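PDB 6IMP: RTX toxin RtxA from Vibrio vulnificus MO6-24/O, which forms an alpha/beta-hydrolase effector domain of a multifunctional MARTX toxin and probably acts as a lipase on host phosphoinositides, as related effectors do. Local coordinates for residues Val102-Gly107 / His175-Gly180; His106-Ser111 / Arg136-Ser141. All coordinates share one frame; numbering follows the deposited sequence.

Contact 1: residues Val102-Gly107 / His175-Gly180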
# COMPACT_ATOMS: atom_id res chain seq x y z
N VAL A 102 8.98 -8.60 -0.29
CA VAL A 102 7.90 -7.67 -0.60
C VAL A 102 7.72 -6.58 0.46
O VAL A 102 7.53 -6.87 1.66
CB VAL A 102 6.56 -8.40 -0.76
CG1 VAL A 102 5.43 -7.41 -1.04
CG2 VAL A 102 6.66 -9.42 -1.88
N LEU A 103 7.74 -5.34 0.00
CA LEU A 103 7.21 -4.24 0.78
C LEU A 103 5.72 -4.05 0.45
O LEU A 103 5.35 -3.44 -0.56
CB LEU A 103 8.00 -2.97 0.48
CG LEU A 103 7.99 -1.91 1.57
CD1 LEU A 103 9.09 -0.91 1.27
CD2 LEU A 103 6.63 -1.21 1.68
N PHE A 104 4.87 -4.61 1.31
CA PHE A 104 3.43 -4.47 1.14
C PHE A 104 2.93 -3.12 1.64
O PHE A 104 3.10 -2.78 2.82
CB PHE A 104 2.66 -5.58 1.89
CG PHE A 104 1.17 -5.55 1.65
CD1 PHE A 104 0.66 -5.64 0.36
CD2 PHE A 104 0.28 -5.36 2.69
CE1 PHE A 104 -0.70 -5.57 0.12
CE2 PHE A 104 -1.09 -5.29 2.46
CZ PHE A 104 -1.57 -5.40 1.17
N LEU A 105 2.27 -2.38 0.76
CA LEU A 105 1.58 -1.16 1.21
C LEU A 105 0.09 -1.36 1.18
O LEU A 105 -0.51 -1.39 0.12
CB LEU A 105 1.98 0.06 0.38
CG LEU A 105 3.40 0.58 0.64
CD1 LEU A 105 3.86 1.45 -0.53
CD2 LEU A 105 3.52 1.34 1.95
N HIS A 106 -0.51 -1.51 2.36
CA HIS A 106 -1.96 -1.62 2.44
C HIS A 106 -2.64 -0.38 1.90
O HIS A 106 -1.99 0.63 1.66
CB HIS A 106 -2.40 -1.84 3.87
CG HIS A 106 -2.40 -0.61 4.71
ND1 HIS A 106 -3.46 0.26 4.75
CD2 HIS A 106 -1.50 -0.14 5.61
CE1 HIS A 106 -3.21 1.22 5.62
NE2 HIS A 106 -2.03 1.00 6.16
N GLY A 107 -3.94 -0.48 1.70
CA GLY A 107 -4.75 0.64 1.24
C GLY A 107 -5.78 1.03 2.28
O GLY A 107 -5.56 0.88 3.49
N HIS A 175 4.55 -4.03 -3.37
CA HIS A 175 3.18 -4.46 -3.60
C HIS A 175 2.29 -3.37 -3.08
O HIS A 175 2.09 -3.23 -1.87
CB HIS A 175 2.91 -5.78 -2.86
CG HIS A 175 1.58 -6.40 -3.20
ND1 HIS A 175 1.34 -7.75 -3.05
CD2 HIS A 175 0.43 -5.86 -3.67
CE1 HIS A 175 0.10 -8.01 -3.42
NE2 HIS A 175 -0.47 -6.89 -3.80
N GLY A 176 1.78 -2.56 -3.99
CA GLY A 176 0.87 -1.47 -3.63
C GLY A 176 -0.57 -1.83 -3.96
O GLY A 176 -0.97 -1.78 -5.13
N TYR A 177 -1.32 -2.23 -2.95
CA TYR A 177 -2.73 -2.57 -3.12
C TYR A 177 -3.44 -1.22 -3.07
O TYR A 177 -3.06 -0.35 -2.29
CB TYR A 177 -3.15 -3.67 -2.12
CG TYR A 177 -4.66 -3.92 -1.99
CD1 TYR A 177 -5.42 -4.36 -3.07
CD2 TYR A 177 -5.28 -3.81 -0.77
CE1 TYR A 177 -6.78 -4.59 -2.95
CE2 TYR A 177 -6.64 -4.05 -0.63
CZ TYR A 177 -7.37 -4.43 -1.73
OH TYR A 177 -8.72 -4.68 -1.59
N SER A 178 -4.44 -1.04 -3.93
CA SER A 178 -5.54 -0.08 -3.77
C SER A 178 -4.96 1.33 -3.56
O SER A 178 -4.12 1.75 -4.36
CB SER A 178 -6.46 -0.53 -2.63
OG SER A 178 -7.72 0.08 -2.72
N MET A 179 -5.35 2.05 -2.50
CA MET A 179 -4.69 3.33 -2.14
C MET A 179 -3.18 3.17 -1.98
O MET A 179 -2.44 4.10 -2.23
CB MET A 179 -5.26 3.90 -0.84
CG MET A 179 -4.57 5.16 -0.30
SD MET A 179 -5.51 5.91 1.08
CE MET A 179 -4.68 5.13 2.46
N GLY A 180 -2.75 2.00 -1.54
CA GLY A 180 -1.34 1.60 -1.60
C GLY A 180 -0.73 1.74 -2.99
O GLY A 180 0.44 2.06 -3.13
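F104 and H175 pair where strands 102-105 and 175-177 run parallel, their segment axes 15° apart, and L105 meets G176 one step later. L105 is held at both its polar backbone atoms: its N gives a bond to H175 O at 2.8 Å, and its O takes a longer one from Y177 N at 3.3 Å. H175 N reaches L103 O at 3.0 Å.

On the face shared by F104 and H175, the side chains run alongside each other and their rings form a T-shaped pair, the F104 edge toward the H175 face with planes at 88°. CD1, on the edge of the F104 ring, sits toward the rim of one imidazole face, 3.8 Å from H175 CG. F104 CG is anti to the backbone N (chi1 -175°), and the ring stretches along the sheet far enough for CE1 to meet Y177 CB at 3.8 Å. V102 CG1 also packs on H175 CB, at 3.5 Å. Beyond the strands the chains stay close: G107 CA lies 3.9 Å from M179 CB, and H106 ND1 gives a short hydrogen bond, of doubtful length, to G107 O.

The G-Y-S-M-G sequence from G176 to G180, with its type II' turn and positive phi at S178, is consistent with the nucleophile elbow of alpha/beta hydrolases; S178 OG is hydrogen-bonded to H288 NE2, as in a serine-histidine pair.

Strand 129-133 flanks 102-105 and strand 200-204 flanks 175-177, where D204 binds H175 NE2. Helices 147-164 and 180-192 pack on L103 and L105, while helix 112-124 meets V102, H106 and Y177.

Contact 2: residues His106-Ser111 / Arg136-Ser141; sequences HGSGSS and RGYGES
S111 OG has two partners: at the N-cap of helix 112-124 it caps a backbone N of the helix's first turn, and it is hydrogen-bonded to K49 O. On the same side chain, S111 CB rests on G139 CA at 3.9 Å, beside the type II' turn running from Y138 to S141.

The hydroxyl oxygen of Y138 enters the bend of the 106-111 loop, where it touches S108 CA at 3.7 Å and stands 3.8 Å from S108 OG. Neither approach is a hydrogen bond. The hydroxyl bonds instead to the backbone O of Y41, and S108 OG to that of L40, so two neighbouring carbonyls of the N-terminal region hold the tips of both side chains.

Behind the hydroxyl, the Y138 ring is wrapped by backbone and imidazole. H106 presents its edge to one face of the phenol, the planes at 66° and the centroids 4.6 Å apart. The touching atom is H106 CE1, which lies over the CG end of the ring rather than its centre; NE2 follows alongside, 3.7 Å from Y138 CB. H106 CG occupies the crowded position between backbone N and carbonyl carbon (chi1 78°), which swings the imidazole out toward Y138. At the phenol's rim, near its plane, G109 N comes within 3.8 Å of Y138 CE1, and S110 O approaches Y138 CD1 obliquely at 3.7 Å.

No hydrogen bond crosses between the two loops; the contact is chiefly ring against ring and ring against backbone. Y138 OH, S108 OG and S111 OG find their partners outside the two loops. H106 is held at both nitrogens, ND1 giving to G107 O and NE2 taking the N-H of L135, which fixes the ring's rotation with CE1 directed at the phenol's pi face.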
# COMPACT_ATOMS: atom_id res chain seq x y z
N HIS A 106 -0.51 -1.51 2.36
CA HIS A 106 -1.96 -1.62 2.44
C HIS A 106 -2.64 -0.38 1.90
O HIS A 106 -1.99 0.63 1.66
CB HIS A 106 -2.40 -1.84 3.87
CG HIS A 106 -2.40 -0.61 4.71
ND1 HIS A 106 -3.46 0.26 4.75
CD2 HIS A 106 -1.50 -0.14 5.61
CE1 HIS A 106 -3.21 1.22 5.62
NE2 HIS A 106 -2.03 1.00 6.16
N GLY A 107 -3.94 -0.48 1.70
CA GLY A 107 -4.75 0.64 1.24
C GLY A 107 -5.78 1.03 2.28
O GLY A 107 -5.56 0.88 3.49
N SER A 108 -6.93 1.49 1.80
CA SER A 108 -7.91 2.21 2.62
C SER A 108 -8.90 1.29 3.30
O SER A 108 -9.24 0.24 2.77
CB SER A 108 -8.69 3.18 1.73
OG SER A 108 -9.50 4.03 2.51
N GLY A 109 -9.39 1.72 4.45
CA GLY A 109 -10.63 1.17 5.01
C GLY A 109 -10.51 0.10 6.08
O GLY A 109 -11.52 -0.32 6.65
N SER A 110 -9.29 -0.36 6.35
CA SER A 110 -9.07 -1.43 7.33
C SER A 110 -7.60 -1.57 7.63
O SER A 110 -6.77 -1.18 6.82
CB SER A 110 -9.60 -2.78 6.82
OG SER A 110 -9.05 -3.10 5.55
N SER A 111 -7.29 -2.21 8.76
CA SER A 111 -5.89 -2.44 9.19
C SER A 111 -5.12 -3.21 8.16
O SER A 111 -5.69 -4.01 7.42
CB SER A 111 -5.84 -3.22 10.51
OG SER A 111 -6.55 -4.45 10.41
N ARG A 136 0.38 5.56 9.23
CA ARG A 136 -0.18 6.32 10.35
C ARG A 136 -1.71 6.29 10.35
O ARG A 136 -2.35 6.50 9.32
CB ARG A 136 0.28 7.77 10.31
CG ARG A 136 -0.32 8.58 9.18
CD ARG A 136 0.29 9.95 9.14
NE ARG A 136 1.69 9.91 8.75
CZ ARG A 136 2.50 10.96 8.78
NH1 ARG A 136 3.76 10.83 8.40
NH2 ARG A 136 2.03 12.15 9.14
N GLY A 137 -2.29 6.02 11.52
CA GLY A 137 -3.74 6.09 11.71
C GLY A 137 -4.45 4.78 11.44
O GLY A 137 -5.67 4.66 11.61
N TYR A 138 -3.66 3.78 11.05
CA TYR A 138 -4.17 2.48 10.65
C TYR A 138 -3.59 1.44 11.58
O TYR A 138 -2.42 1.53 11.98
CB TYR A 138 -3.74 2.18 9.22
CG TYR A 138 -4.62 2.83 8.19
CD1 TYR A 138 -5.83 2.27 7.83
CD2 TYR A 138 -4.22 4.01 7.56
CE1 TYR A 138 -6.63 2.85 6.85
CE2 TYR A 138 -5.02 4.60 6.58
CZ TYR A 138 -6.22 4.01 6.23
OH TYR A 138 -7.03 4.60 5.28
N GLY A 139 -4.41 0.43 11.88
CA GLY A 139 -4.07 -0.60 12.86
C GLY A 139 -3.65 -0.03 14.20
O GLY A 139 -4.44 0.62 14.88
N GLU A 140 -2.39 -0.26 14.56
CA GLU A 140 -1.84 0.18 15.85
C GLU A 140 -0.80 1.30 15.68
O GLU A 140 -0.09 1.65 16.62
CB GLU A 140 -1.24 -1.01 16.61
CG GLU A 140 -2.17 -1.66 17.64
CD GLU A 140 -1.44 -2.65 18.56
OE1 GLU A 140 -0.56 -3.40 18.07
OE2 GLU A 140 -1.74 -2.69 19.77
N SER A 141 -0.71 1.87 14.48
CA SER A 141 0.27 2.92 14.21
C SER A 141 -0.26 4.25 14.70
O SER A 141 -1.47 4.48 14.66
CB SER A 141 0.59 2.99 12.71
OG SER A 141 1.23 1.80 12.27

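In the fold
From the N terminus, the chain first reaches the shared start of both contacts: strand 101-105 and the loop leading to helix 112-124. Contact 2 closes the shorter excursion, through that helix and strand 129-133 to the loop at 136-141. Contact 1 closes the longer one, continuing through helix 147-164 to strand 172-177, so contact 2 nests within it and shares H106 and G107. One ties neighbouring strands at the middle of the sheet; the other joins two loops beyond their ends, about 11 Å away between centres. M179 bridges them, its CE lying 3.7 Å from Y138 OH, linking the probable nucleophile turn to both loops.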